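Local coordinates for malate oxidoreductase (Thermotoga maritima, PDB 1VL6), which probably catalyses the NAD-dependent oxidative decarboxylation of malate to pyruvate and carbon dioxide, as malic enzymes do, at residues A[170-175]-A[324-329]; A[266-270]-A[289-293]. One frame throughout, in Å; residues are numbered along the deposited sequence.

Interaction 1: A[170-175]-A[324-329]; sequences GTAVVV and VNNLLA
Helix 166-186 of the NAD-binding, Rossmann-type domain of this malic enzyme packs here through Thr171 and Val174 against the segment 324-329, which runs from strand 312-315 towards helix 330-340 and holds a short 3-10 turn at 326-328. The contact illustrates how a helix can receive an irregular segment with one well-placed apolar residue and a polar pair to one side. Val174 is the apolar centre. Its CG1 lies anti to the backbone N (chi1 -176°), which sends the two methyls to different partners: CG1 meets Val324 CG1 at 3.7 Å and also approaches Leu328 CD1, whereas CG2 rests on the methyl of Ala329, 3.7 Å from its CB, and near the backbone carbonyl of Asn325. The side chains of Val174 and Val324 lie alongside one another, each pointing the other way, and Val324 CG1 is shared, since Val175 CG2 touches it as well. One residue earlier on the helix, Val173 CG1 reaches Ala329 CB at 4.1 Å, and the Val173 side chain also packs on helix 346-358. Gly170, with no side chain, probably helps the helix approach the turn, with 5.2 Å between Gly170 CA and Asn326 CA. The turn itself is braced by backbone hydrogen bonds from Leu328 N to Asn325 O and from Ala329 N to Asn326 O. Beside this apolar patch, the Asn326 side chain reaches back to the helix. Thr171 OG1, placed beside its own backbone N by a chi1 of -57°, has two possible acceptors for its single proton, and the choice is not settled. One is the carbonyl oxygen of Asp167, one helical turn earlier; the other is the amide oxygen of Asn326, with Thr171 OG1 and Asn326 OD1 3.0 Å apart.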
loop_
_atom_site.group_PDB
_atom_site.type_symbol
_atom_site.label_atom_id
_atom_site.label_comp_id
_atom_site.label_asym_id
_atom_site.label_seq_id
_atom_site.Cartn_x
_atom_site.Cartn_y
_atom_site.Cartn_z
ATOM N N GLY A 170 -21.035 -6.331 20.160
ATOM C CA GLY A 170 -19.854 -7.175 20.084
ATOM C C GLY A 170 -19.587 -7.882 21.389
ATOM O O GLY A 170 -19.418 -9.101 21.430
ATOM N N THR A 171 -19.572 -7.143 22.478
ATOM C CA THR A 171 -19.336 -7.767 23.758
ATOM C C THR A 171 -20.380 -8.784 24.028
ATOM O O THR A 171 -20.073 -9.849 24.541
ATOM C CB THR A 171 -19.403 -6.775 24.864
ATOM O OG1 THR A 171 -18.473 -5.728 24.631
ATOM C CG2 THR A 171 -18.942 -7.419 26.194
ATOM N N ALA A 172 -21.636 -8.464 23.724
ATOM C CA ALA A 172 -22.704 -9.424 23.972
ATOM C C ALA A 172 -22.524 -10.701 23.129
ATOM O O ALA A 172 -22.745 -11.793 23.598
ATOM C CB ALA A 172 -24.050 -8.789 23.699
ATOM N N VAL A 173 -22.091 -10.552 21.883
ATOM C CA VAL A 173 -21.894 -11.727 21.015
ATOM C C VAL A 173 -20.803 -12.644 21.564
ATOM O O VAL A 173 -21.015 -13.845 21.725
ATOM C CB VAL A 173 -21.569 -11.312 19.586
ATOM C CG1 VAL A 173 -21.043 -12.479 18.757
ATOM C CG2 VAL A 173 -22.802 -10.757 18.950
ATOM N N VAL A 174 -19.660 -12.072 21.889
ATOM C CA VAL A 174 -18.565 -12.870 22.359
ATOM C C VAL A 174 -18.848 -13.451 23.746
ATOM O O VAL A 174 -18.542 -14.609 24.006
ATOM C CB VAL A 174 -17.269 -12.066 22.371
ATOM C CG1 VAL A 174 -16.122 -12.929 22.772
ATOM C CG2 VAL A 174 -16.991 -11.553 21.006
ATOM N N VAL A 175 -19.451 -12.682 24.634
ATOM C CA VAL A 175 -19.772 -13.206 25.977
ATOM C C VAL A 175 -20.732 -14.397 25.839
ATOM O O VAL A 175 -20.563 -15.410 26.482
ATOM C CB VAL A 175 -20.412 -12.138 26.818
ATOM C CG1 VAL A 175 -21.034 -12.713 28.088
ATOM C CG2 VAL A 175 -19.393 -11.018 27.167
ATOM N N VAL A 324 -12.235 -13.097 26.542
ATOM C CA VAL A 324 -13.472 -12.687 25.887
ATOM C C VAL A 324 -13.248 -11.311 25.273
ATOM O O VAL A 324 -13.189 -10.339 25.961
ATOM C CB VAL A 324 -14.564 -12.615 26.939
ATOM C CG1 VAL A 324 -15.915 -12.147 26.349
ATOM C CG2 VAL A 324 -14.677 -14.002 27.563
ATOM N N ASN A 325 -13.018 -11.238 23.988
ATOM C CA ASN A 325 -12.753 -9.942 23.395
ATOM C C ASN A 325 -13.446 -9.687 22.053
ATOM O O ASN A 325 -13.584 -10.572 21.234
ATOM C CB ASN A 325 -11.274 -9.608 23.327
ATOM C CG ASN A 325 -10.653 -10.113 22.128
ATOM O OD1 ASN A 325 -10.818 -11.268 21.851
ATOM N ND2 ASN A 325 -9.944 -9.264 21.379
ATOM N N ASN A 326 -13.975 -8.472 21.966
ATOM C CA ASN A 326 -14.772 -7.943 20.866
ATOM C C ASN A 326 -14.201 -8.232 19.508
ATOM O O ASN A 326 -14.952 -8.367 18.558
ATOM C CB ASN A 326 -14.844 -6.413 21.054
ATOM C CG ASN A 326 -15.841 -6.030 22.114
ATOM O OD1 ASN A 326 -16.286 -6.882 22.881
ATOM N ND2 ASN A 326 -16.260 -4.788 22.118
ATOM N N LEU A 327 -12.877 -8.354 19.446
ATOM C CA LEU A 327 -12.175 -8.571 18.202
ATOM C C LEU A 327 -12.584 -9.837 17.500
ATOM O O LEU A 327 -12.464 -9.939 16.281
ATOM C CB LEU A 327 -10.663 -8.557 18.412
ATOM C CG LEU A 327 -9.807 -8.724 17.159
ATOM C CD1 LEU A 327 -10.093 -7.687 16.112
ATOM C CD2 LEU A 327 -8.325 -8.696 17.572
ATOM N N LEU A 328 -13.046 -10.823 18.234
ATOM C CA LEU A 328 -13.520 -12.033 17.579
ATOM C C LEU A 328 -14.782 -11.791 16.793
ATOM O O LEU A 328 -15.115 -12.597 15.904
ATOM C CB LEU A 328 -13.809 -13.119 18.602
ATOM C CG LEU A 328 -12.617 -13.658 19.369
ATOM C CD1 LEU A 328 -13.075 -14.409 20.598
ATOM C CD2 LEU A 328 -11.838 -14.556 18.476
ATOM N N ALA A 329 -15.494 -10.701 17.103
ATOM C CA ALA A 329 -16.854 -10.488 16.552
ATOM C C ALA A 329 -16.931 -9.422 15.480
ATOM O O ALA A 329 -17.502 -9.658 14.412
ATOM C CB ALA A 329 -17.807 -10.141 17.659
#

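Interaction 2: A[266-270]-A[289-293]; sequences FFIGV and VIFAL
Phe266 and Val289 open a pair of neighbouring parallel strands in the Rossmann-type sheet, 266-269 and 289-292, joined by a beta-alpha-beta crossover through helix 278-281. Four backbone hydrogen bonds zip them together: Phe267 N to Val289 O, Phe291 N to Phe267 O (2.9 Å, 172° at the hydrogen), Gly269 N to Phe291 O, and Leu293 N to Gly269 O. The tight part is the face bearing Phe266, Ile268, Val289 and Phe291, which helix 166-186 covers. There the Phe266 ring lies alongside Val289, its CD2 3.5 Å from Val289 CB, and Ile268 CD1 runs beside Phe291 CD2 at 4.0 Å. An alanine in place of Phe266 would probably open a gap beside Val289 and leave Phe179 on helix 166-186 without its ring partner. Across the sheet the packing is lighter: Phe267 CB meets Ile290 CD1 at 4.1 Å, and its ring, swung anti to the backbone N (chi1 163°), extends over Gly269, where the missing side chain probably leaves it room. Side-chain packing is loosest at the C-terminal end, where partly exposed Val270 and Leu293 touch through Val270 CG2 and Leu293 CB, 4.3 Å apart. The last hydrogen bond, though short, is more bent, 147° at the hydrogen. Cohesion between the strands therefore rests on regular amide pairing, with apolar side chains adding most where the helix shields them.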
loop_
_atom_site.group_PDB
_atom_site.type_symbol
_atom_site.label_atom_id
_atom_site.label_comp_id
_atom_site.label_asym_id
_atom_site.label_seq_id
_atom_site.Cartn_x
_atom_site.Cartn_y
_atom_site.Cartn_z
ATOM N N PHE A 266 -22.994 -18.929 37.257
ATOM C CA PHE A 266 -22.098 -18.065 36.494
ATOM C C PHE A 266 -22.096 -16.684 37.091
ATOM O O PHE A 266 -23.123 -16.216 37.637
ATOM C CB PHE A 266 -22.552 -17.957 35.056
ATOM C CG PHE A 266 -22.490 -19.257 34.294
ATOM C CD1 PHE A 266 -23.408 -20.260 34.540
ATOM C CD2 PHE A 266 -21.562 -19.439 33.292
ATOM C CE1 PHE A 266 -23.390 -21.423 33.826
ATOM C CE2 PHE A 266 -21.538 -20.603 32.583
ATOM C CZ PHE A 266 -22.435 -21.604 32.848
ATOM N N PHE A 267 -20.932 -16.044 37.029
ATOM C CA PHE A 267 -20.828 -14.634 37.288
ATOM C C PHE A 267 -20.296 -14.066 36.013
ATOM O O PHE A 267 -19.269 -14.555 35.499
ATOM C CB PHE A 267 -19.866 -14.323 38.442
ATOM C CG PHE A 267 -19.410 -12.867 38.505
ATOM C CD1 PHE A 267 -20.154 -11.916 39.188
ATOM C CD2 PHE A 267 -18.278 -12.459 37.858
ATOM C CE1 PHE A 267 -19.757 -10.614 39.231
ATOM C CE2 PHE A 267 -17.893 -11.137 37.886
ATOM C CZ PHE A 267 -18.627 -10.218 38.577
ATOM N N ILE A 268 -20.978 -13.035 35.504
ATOM C CA ILE A 268 -20.454 -12.255 34.412
ATOM C C ILE A 268 -20.341 -10.806 34.818
ATOM O O ILE A 268 -21.341 -10.103 35.035
ATOM C CB ILE A 268 -21.343 -12.376 33.235
ATOM C CG1 ILE A 268 -21.632 -13.871 32.981
ATOM C CG2 ILE A 268 -20.664 -11.781 32.066
ATOM C CD1 ILE A 268 -22.232 -14.166 31.629
ATOM N N GLY A 269 -19.100 -10.359 34.913
ATOM C CA GLY A 269 -18.807 -9.028 35.351
ATOM C C GLY A 269 -18.200 -8.203 34.262
ATOM O O GLY A 269 -17.218 -8.596 33.609
ATOM N N VAL A 270 -18.769 -7.020 34.098
ATOM C CA VAL A 270 -18.367 -6.110 33.053
ATOM C C VAL A 270 -18.429 -4.771 33.785
ATOM O O VAL A 270 -19.218 -3.916 33.452
ATOM C CB VAL A 270 -19.337 -6.500 31.868
ATOM C CG1 VAL A 270 -20.664 -5.807 31.870
ATOM C CG2 VAL A 270 -18.694 -6.520 30.563
ATOM N N VAL A 289 -18.459 -20.726 37.245
ATOM C CA VAL A 289 -17.824 -20.104 36.133
ATOM C C VAL A 289 -17.815 -18.623 36.375
ATOM O O VAL A 289 -18.862 -18.053 36.784
ATOM C CB VAL A 289 -18.575 -20.394 34.831
ATOM C CG1 VAL A 289 -17.979 -19.563 33.658
ATOM C CG2 VAL A 289 -18.456 -21.829 34.518
ATOM N N ILE A 290 -16.641 -18.020 36.144
ATOM C CA ILE A 290 -16.352 -16.620 36.472
ATOM C C ILE A 290 -15.783 -15.944 35.214
ATOM O O ILE A 290 -14.634 -16.254 34.797
ATOM C CB ILE A 290 -15.266 -16.538 37.567
ATOM C CG1 ILE A 290 -15.670 -17.281 38.833
ATOM C CG2 ILE A 290 -14.881 -15.070 37.890
ATOM C CD1 ILE A 290 -16.774 -16.717 39.547
ATOM N N PHE A 291 -16.599 -15.074 34.596
ATOM C CA PHE A 291 -16.177 -14.265 33.478
ATOM C C PHE A 291 -15.942 -12.916 34.167
ATOM O O PHE A 291 -16.924 -12.233 34.565
ATOM C CB PHE A 291 -17.291 -14.122 32.427
ATOM C CG PHE A 291 -17.560 -15.342 31.559
ATOM C CD1 PHE A 291 -16.964 -16.569 31.770
ATOM C CD2 PHE A 291 -18.522 -15.257 30.548
ATOM C CE1 PHE A 291 -17.272 -17.660 30.951
ATOM C CE2 PHE A 291 -18.833 -16.340 29.722
ATOM C CZ PHE A 291 -18.205 -17.536 29.925
ATOM N N ALA A 292 -14.687 -12.545 34.367
ATOM C CA ALA A 292 -14.413 -11.298 35.054
ATOM C C ALA A 292 -13.782 -10.384 34.060
ATOM O O ALA A 292 -12.561 -10.360 33.920
ATOM C CB ALA A 292 -13.509 -11.519 36.268
ATOM N N LEU A 293 -14.628 -9.613 33.393
ATOM C CA LEU A 293 -14.236 -8.870 32.194
ATOM C C LEU A 293 -14.010 -7.370 32.457
ATOM O O LEU A 293 -13.758 -6.602 31.544
ATOM C CB LEU A 293 -15.290 -9.059 31.095
ATOM C CG LEU A 293 -15.772 -10.503 30.904
ATOM C CD1 LEU A 293 -16.794 -10.632 29.850
ATOM C CD2 LEU A 293 -14.627 -11.378 30.602
#

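In the fold
Both contacts are buried parts of the NAD-binding domain; the centre of interaction 1 is about 6 Å from the centre of the chain and that of interaction 2 about 16 Å. Partial exposure is confined to Thr171, Asn325 and Asn326 in interaction 1 and to Val270 and Leu293 in interaction 2. Helix 166-186 serves both: it is one partner in interaction 1 and covers one sheet face of interaction 2. The two meet where Val175 CG2 packs 3.8 Å from Leu293 CD1, with Val324 also touching Leu293. Within the sheet, repeated backbone hydrogen bonds set the register; between helix and turn, adhesion comes from methyl groups and one polar side-chain pair.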